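Local coordinates for protein alkaline serine protease (PDB 1Y9Z) that probably hydrolyses peptide bonds in proteins as a cold-adapted, subtilisin-like serine endopeptidase of an Antarctic bacterium, at residues V111-D115 / A142-H146; T254-C260 / M272-L278; R281-Q285 / N311-P315. Residue numbers count along the deposited sequence, not the author numbering.

The three contacts follow one another along the chain, each closing before the next opens. Contact 1 joins helices 110-119 and 137-148 of the subtilisin-like alpha/beta domain; contacts 2 and 3 belong to the inserted beta domain on the opposite side of the chain's centre. The centre of contact 1 lies about 56 Å from that of contact 2 and about 42 Å from that of contact 3. Contacts 2 and 3 are about 21 Å apart, centre to centre, and linked through strand 275-280: contact 2 pairs it with strand 252-263, and contact 3 ties the loop after it to the loop after its parallel neighbour, strand 305-309. Contact 1 thus lies in the protease domain, contacts 2 and 3 within the insert.

Contact 1 (V111-D115 / A142-H146); sequences VAAID and ALNTH
Both segments are regular alpha-helix, one turn each, with D115 N bonded to V111 O at 2.9 Å and H146 N to A142 O at 3.2 Å. They run nearly parallel: the axes cross at 18° and approach to 10.8 Å. The register sets V111 beside A142 (CA to CA 6.9 Å) and D115 beside H146 (CA to CA 8.5 Å), so the helices splay slightly toward their C-terminal ends. The segments belong to helices 110-119 and 137-148, successive helices of the subtilisin-like alpha/beta fold. Helix 137-148 forms the beta-alpha-beta crossover between parallel strands 125-128 and 152-156, while A113 and I114 rest on I29 of strand 25-30 in the same sheet. Between the helices the seam is mainly apolar. V111 (t) puts CG1 3.9 Å from A142 CB and CG2 4.0 Å from L143 CD1. I114 (m, t) points across and brings CD1 to 3.7 Å from L143 CD1. L143 (m, p) also touches P168 and Y171, the latter a ligand of a bound sodium ion. Farther along, H146, with chi1 near -87°, reaches over to helix 110-119, where I114 meets its imidazole obliquely and the D115 carboxylate lies at the ring edge, near its plane.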
# COMPACT_ATOMS: atom_id res chain seq x y z
N VAL A 111 1.29 16.22 -18.15
CA VAL A 111 1.93 17.51 -17.94
C VAL A 111 0.86 18.54 -17.56
O VAL A 111 1.08 19.36 -16.67
CB VAL A 111 2.68 17.98 -19.22
CG1 VAL A 111 3.03 19.46 -19.12
CG2 VAL A 111 3.96 17.16 -19.39
N ALA A 112 -0.29 18.49 -18.23
CA ALA A 112 -1.37 19.42 -17.94
C ALA A 112 -1.90 19.20 -16.52
O ALA A 112 -2.26 20.16 -15.83
CB ALA A 112 -2.49 19.25 -18.95
N ALA A 113 -1.96 17.94 -16.10
CA ALA A 113 -2.44 17.60 -14.76
C ALA A 113 -1.48 18.18 -13.72
O ALA A 113 -1.91 18.74 -12.71
CB ALA A 113 -2.54 16.09 -14.59
N ILE A 114 -0.18 18.05 -13.97
CA ILE A 114 0.81 18.59 -13.06
C ILE A 114 0.70 20.11 -13.04
O ILE A 114 0.76 20.73 -11.98
CB ILE A 114 2.24 18.15 -13.47
CG1 ILE A 114 2.35 16.63 -13.38
CG2 ILE A 114 3.27 18.81 -12.56
CD1 ILE A 114 3.65 16.07 -13.93
N ASP A 115 0.53 20.72 -14.22
CA ASP A 115 0.38 22.17 -14.29
C ASP A 115 -0.79 22.60 -13.41
O ASP A 115 -0.70 23.59 -12.69
CB ASP A 115 0.10 22.64 -15.73
CG ASP A 115 1.30 22.49 -16.65
OD1 ASP A 115 2.45 22.54 -16.17
OD2 ASP A 115 1.08 22.35 -17.87
N ALA A 142 9.34 19.56 -19.23
CA ALA A 142 8.28 20.18 -18.45
C ALA A 142 8.40 19.83 -16.97
O ALA A 142 8.25 20.70 -16.11
CB ALA A 142 6.92 19.76 -18.98
N LEU A 143 8.66 18.57 -16.68
CA LEU A 143 8.78 18.14 -15.29
C LEU A 143 10.06 18.67 -14.64
O LEU A 143 10.06 19.03 -13.47
CB LEU A 143 8.72 16.61 -15.18
CG LEU A 143 7.29 16.04 -15.08
CD1 LEU A 143 6.45 16.49 -16.27
CD2 LEU A 143 7.35 14.52 -15.00
N ASN A 144 11.14 18.75 -15.41
CA ASN A 144 12.39 19.27 -14.88
C ASN A 144 12.20 20.74 -14.50
O ASN A 144 12.75 21.21 -13.51
CB ASN A 144 13.51 19.16 -15.92
CG ASN A 144 14.89 19.35 -15.31
OD1 ASN A 144 15.84 19.70 -16.01
ND2 ASN A 144 15.01 19.11 -14.01
N THR A 145 11.41 21.45 -15.30
CA THR A 145 11.14 22.86 -15.04
C THR A 145 10.40 23.01 -13.71
O THR A 145 10.75 23.85 -12.89
CB THR A 145 10.31 23.48 -16.18
OG1 THR A 145 11.08 23.48 -17.39
CG2 THR A 145 9.92 24.92 -15.84
N HIS A 146 9.37 22.18 -13.50
CA HIS A 146 8.62 22.23 -12.26
C HIS A 146 9.52 21.92 -11.07
O HIS A 146 9.46 22.60 -10.05
CB HIS A 146 7.45 21.24 -12.30
CG HIS A 146 6.21 21.80 -12.92
ND1 HIS A 146 5.56 21.20 -13.97
CD2 HIS A 146 5.49 22.90 -12.61
CE1 HIS A 146 4.49 21.91 -14.29
NE2 HIS A 146 4.42 22.95 -13.48

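Contact 2 (T254-C260 / M272-L278); sequences TGALAEC and MANKICL
M272 (m, m, t) lies along A258 and C260, with SD 3.6 Å from A258 CB and CE 4.2 Å from C260 CB. A type II turn from M272 to K275, closed by K275 N to M272 O at 3.0 Å, leads into strand 275-278, parallel to strand 254-260 with a 36° twist and axes 4.2 Å apart. L257 pairs with I276, A258 with C277 and E259 with L278. The hydrogen-bond ladder runs I276 N to A256 O (2.9 Å), A258 N to I276 O (2.8 Å), L278 N to A258 O (2.7 Å) and C260 N to L278 O (2.8 Å). On the face carrying L257, I276 and L278, L257 (t, p) sets CD1 3.8 Å from I276 CG2 and 4.0 Å from L278 CB; the E259 carboxylate there meets K345 and Y309. Disulfide C260-C269 ties the first strand to the residue after strand 266-268, and C277-C298 ties the second to helix 291-300. Such a parallel pair within a mixed sheet fits the inserted beta-barrel domain, probably of the protease-associated type.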
# COMPACT_ATOMS: atom_id res chain seq x y z
N THR A 254 -16.10 -20.88 12.76
CA THR A 254 -15.66 -21.01 14.14
C THR A 254 -15.36 -22.46 14.48
O THR A 254 -16.11 -23.36 14.12
CB THR A 254 -16.74 -20.49 15.11
OG1 THR A 254 -17.01 -19.11 14.84
CG2 THR A 254 -16.27 -20.63 16.56
N GLY A 255 -14.25 -22.67 15.18
CA GLY A 255 -13.87 -24.02 15.57
C GLY A 255 -12.56 -24.03 16.33
O GLY A 255 -11.88 -23.01 16.43
N ALA A 256 -12.20 -25.18 16.89
CA ALA A 256 -10.96 -25.30 17.64
C ALA A 256 -9.79 -25.11 16.69
O ALA A 256 -9.79 -25.62 15.57
CB ALA A 256 -10.88 -26.67 18.30
N LEU A 257 -8.78 -24.36 17.13
CA LEU A 257 -7.60 -24.10 16.32
C LEU A 257 -6.70 -25.33 16.27
O LEU A 257 -6.32 -25.87 17.30
CB LEU A 257 -6.82 -22.91 16.87
CG LEU A 257 -5.61 -22.46 16.05
CD1 LEU A 257 -6.07 -21.95 14.69
CD2 LEU A 257 -4.86 -21.36 16.80
N ALA A 258 -6.37 -25.76 15.06
CA ALA A 258 -5.50 -26.91 14.85
C ALA A 258 -4.53 -26.57 13.73
O ALA A 258 -4.91 -25.92 12.75
CB ALA A 258 -6.33 -28.14 14.47
N GLU A 259 -3.28 -27.00 13.87
CA GLU A 259 -2.28 -26.70 12.86
C GLU A 259 -1.87 -27.90 12.02
O GLU A 259 -1.72 -29.01 12.53
CB GLU A 259 -1.04 -26.09 13.50
CG GLU A 259 0.18 -26.06 12.58
CD GLU A 259 1.31 -25.20 13.12
OE1 GLU A 259 1.59 -25.27 14.33
OE2 GLU A 259 1.92 -24.46 12.31
N CYS A 260 -1.71 -27.66 10.72
CA CYS A 260 -1.29 -28.70 9.80
C CYS A 260 0.23 -28.59 9.73
O CYS A 260 0.76 -27.71 9.05
CB CYS A 260 -1.89 -28.47 8.42
SG CYS A 260 -1.49 -29.80 7.23
N MET A 272 -9.16 -32.15 10.05
CA MET A 272 -9.47 -30.75 10.33
C MET A 272 -10.97 -30.46 10.39
O MET A 272 -11.38 -29.30 10.43
CB MET A 272 -8.83 -29.84 9.28
CG MET A 272 -7.33 -29.66 9.43
SD MET A 272 -6.88 -28.83 10.97
CE MET A 272 -5.13 -29.18 11.05
N ALA A 273 -11.78 -31.51 10.41
CA ALA A 273 -13.23 -31.34 10.47
C ALA A 273 -13.60 -30.50 11.69
O ALA A 273 -13.10 -30.74 12.79
CB ALA A 273 -13.91 -32.69 10.53
N ASN A 274 -14.48 -29.52 11.49
CA ASN A 274 -14.93 -28.65 12.57
C ASN A 274 -13.80 -27.89 13.25
O ASN A 274 -13.93 -27.47 14.40
CB ASN A 274 -15.70 -29.46 13.62
CG ASN A 274 -17.00 -30.03 13.08
OD1 ASN A 274 -17.90 -29.28 12.69
ND2 ASN A 274 -17.11 -31.35 13.05
N LYS A 275 -12.70 -27.69 12.54
CA LYS A 275 -11.55 -26.99 13.10
C LYS A 275 -11.10 -25.81 12.24
O LYS A 275 -11.40 -25.75 11.05
CB LYS A 275 -10.37 -27.95 13.24
CG LYS A 275 -10.60 -29.15 14.15
CD LYS A 275 -10.43 -28.79 15.61
CE LYS A 275 -10.44 -30.04 16.49
NZ LYS A 275 -10.17 -29.73 17.92
N ILE A 276 -10.40 -24.87 12.86
CA ILE A 276 -9.84 -23.73 12.15
C ILE A 276 -8.41 -24.22 11.92
O ILE A 276 -7.69 -24.51 12.87
CB ILE A 276 -9.82 -22.45 13.01
CG1 ILE A 276 -11.26 -21.98 13.27
CG2 ILE A 276 -9.02 -21.36 12.30
CD1 ILE A 276 -12.06 -21.72 12.00
N CYS A 277 -8.03 -24.33 10.66
CA CYS A 277 -6.73 -24.85 10.28
C CYS A 277 -5.63 -23.81 10.07
O CYS A 277 -5.70 -22.98 9.17
CB CYS A 277 -6.92 -25.68 9.02
SG CYS A 277 -5.53 -26.68 8.40
N LEU A 278 -4.62 -23.88 10.93
CA LEU A 278 -3.47 -23.00 10.87
C LEU A 278 -2.41 -23.74 10.06
O LEU A 278 -2.15 -24.91 10.31
CB LEU A 278 -2.94 -22.71 12.28
CG LEU A 278 -1.71 -21.80 12.41
CD1 LEU A 278 -2.08 -20.38 11.99
CD2 LEU A 278 -1.22 -21.82 13.85

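Contact 3 (R281-Q285 / N311-P315)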
# COMPACT_ATOMS: atom_id res chain seq x y z
N ARG A 281 2.85 -21.19 5.22
CA ARG A 281 2.87 -21.07 3.77
C ARG A 281 4.05 -21.84 3.18
O ARG A 281 5.18 -21.71 3.65
CB ARG A 281 2.96 -19.59 3.37
CG ARG A 281 3.15 -19.36 1.87
CD ARG A 281 3.18 -17.88 1.53
NE ARG A 281 1.89 -17.25 1.80
CZ ARG A 281 1.69 -16.27 2.69
NH1 ARG A 281 2.70 -15.79 3.40
NH2 ARG A 281 0.47 -15.78 2.86
N VAL A 282 3.78 -22.65 2.16
CA VAL A 282 4.83 -23.41 1.49
C VAL A 282 5.08 -22.73 0.15
O VAL A 282 4.21 -22.72 -0.72
CB VAL A 282 4.40 -24.88 1.24
CG1 VAL A 282 5.48 -25.61 0.45
CG2 VAL A 282 4.16 -25.57 2.57
N GLY A 283 6.27 -22.17 -0.01
CA GLY A 283 6.60 -21.47 -1.23
C GLY A 283 6.20 -20.01 -1.11
O GLY A 283 5.71 -19.59 -0.07
N ASN A 284 6.42 -19.25 -2.18
CA ASN A 284 6.07 -17.83 -2.18
C ASN A 284 5.73 -17.35 -3.58
O ASN A 284 6.24 -17.87 -4.57
CB ASN A 284 7.21 -16.98 -1.61
CG ASN A 284 7.22 -16.97 -0.10
OD1 ASN A 284 8.18 -17.41 0.53
ND2 ASN A 284 6.15 -16.44 0.49
N GLN A 285 4.87 -16.34 -3.65
CA GLN A 285 4.46 -15.78 -4.93
C GLN A 285 5.64 -15.11 -5.63
O GLN A 285 6.46 -14.45 -4.99
CB GLN A 285 3.34 -14.76 -4.71
CG GLN A 285 2.85 -14.10 -5.99
CD GLN A 285 1.58 -13.31 -5.77
OE1 GLN A 285 0.57 -13.86 -5.32
NE2 GLN A 285 1.62 -12.03 -6.10
N ASN A 311 6.24 -17.94 5.89
CA ASN A 311 7.37 -18.82 6.15
C ASN A 311 8.59 -17.93 6.39
O ASN A 311 8.51 -16.71 6.26
CB ASN A 311 7.61 -19.75 4.96
CG ASN A 311 7.65 -19.02 3.63
OD1 ASN A 311 8.41 -18.06 3.46
ND2 ASN A 311 6.84 -19.46 2.69
N SER A 312 9.72 -18.55 6.74
CA SER A 312 10.94 -17.81 7.02
C SER A 312 11.54 -17.06 5.83
O SER A 312 12.27 -16.09 6.01
CB SER A 312 12.00 -18.75 7.61
OG SER A 312 12.32 -19.78 6.70
N ALA A 313 11.24 -17.52 4.62
CA ALA A 313 11.75 -16.88 3.41
C ALA A 313 11.21 -15.45 3.25
O ALA A 313 11.95 -14.53 2.89
CB ALA A 313 11.40 -17.71 2.18
N LEU A 314 9.92 -15.29 3.51
CA LEU A 314 9.25 -13.99 3.43
C LEU A 314 8.32 -13.89 4.63
O LEU A 314 7.10 -14.03 4.49
CB LEU A 314 8.45 -13.86 2.13
CG LEU A 314 9.21 -13.61 0.83
CD1 LEU A 314 8.22 -13.60 -0.34
CD2 LEU A 314 9.95 -12.28 0.91
N PRO A 315 8.88 -13.65 5.82
CA PRO A 315 8.14 -13.54 7.08
C PRO A 315 7.17 -12.36 7.20
O PRO A 315 6.33 -12.34 8.10
CB PRO A 315 9.24 -13.50 8.13
CG PRO A 315 10.33 -12.75 7.41
CD PRO A 315 10.32 -13.40 6.05
O HOH W 1 5.68 -16.13 3.25
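Direct hydrogen bonds centre on the carboxamide of N311. Its ND2 donates to R281 O at 3.0 Å with a nearly straight geometry, to N284 OD1 at 3.3 Å, and weakly to G283 O at 3.0 Å. Two amide hydrogens serve three acceptors, so at least one must be shared. The other end of the group faces its own loop: N311 OD1 accepts from L314 N at 3.2 Å, an Asx motif that turns the chain back over N311. N284 OD1 and N311 OD1, 3.0 Å apart, are two acceptors and make no bond to each other.

One water reinforces the join. It accepts from R281 NH1 (3.0 Å), N284 ND2 (2.8 Å) and N311 N (3.2 Å) and donates to L314 O (2.8 Å). The same guanidinium holds a salt bridge to E291 through NE.

Van der Waals contact is slight: L314 CD1 packs 3.5 Å from N284 CG, and A313 CB lies 3.6 Å from N284 OD1. G283, at phi 90° and psi -179°, adopts a backbone in which a CB would jam against V282 O.

The loops continue from the paired parallel strands 275-280 and 305-309. Neither is helix or strand here, and no backbone ladder joins them; the N311 amide and a water bonded to both segments supply the hydrogen bonds, which suggests that the join depends on how that amide is placed.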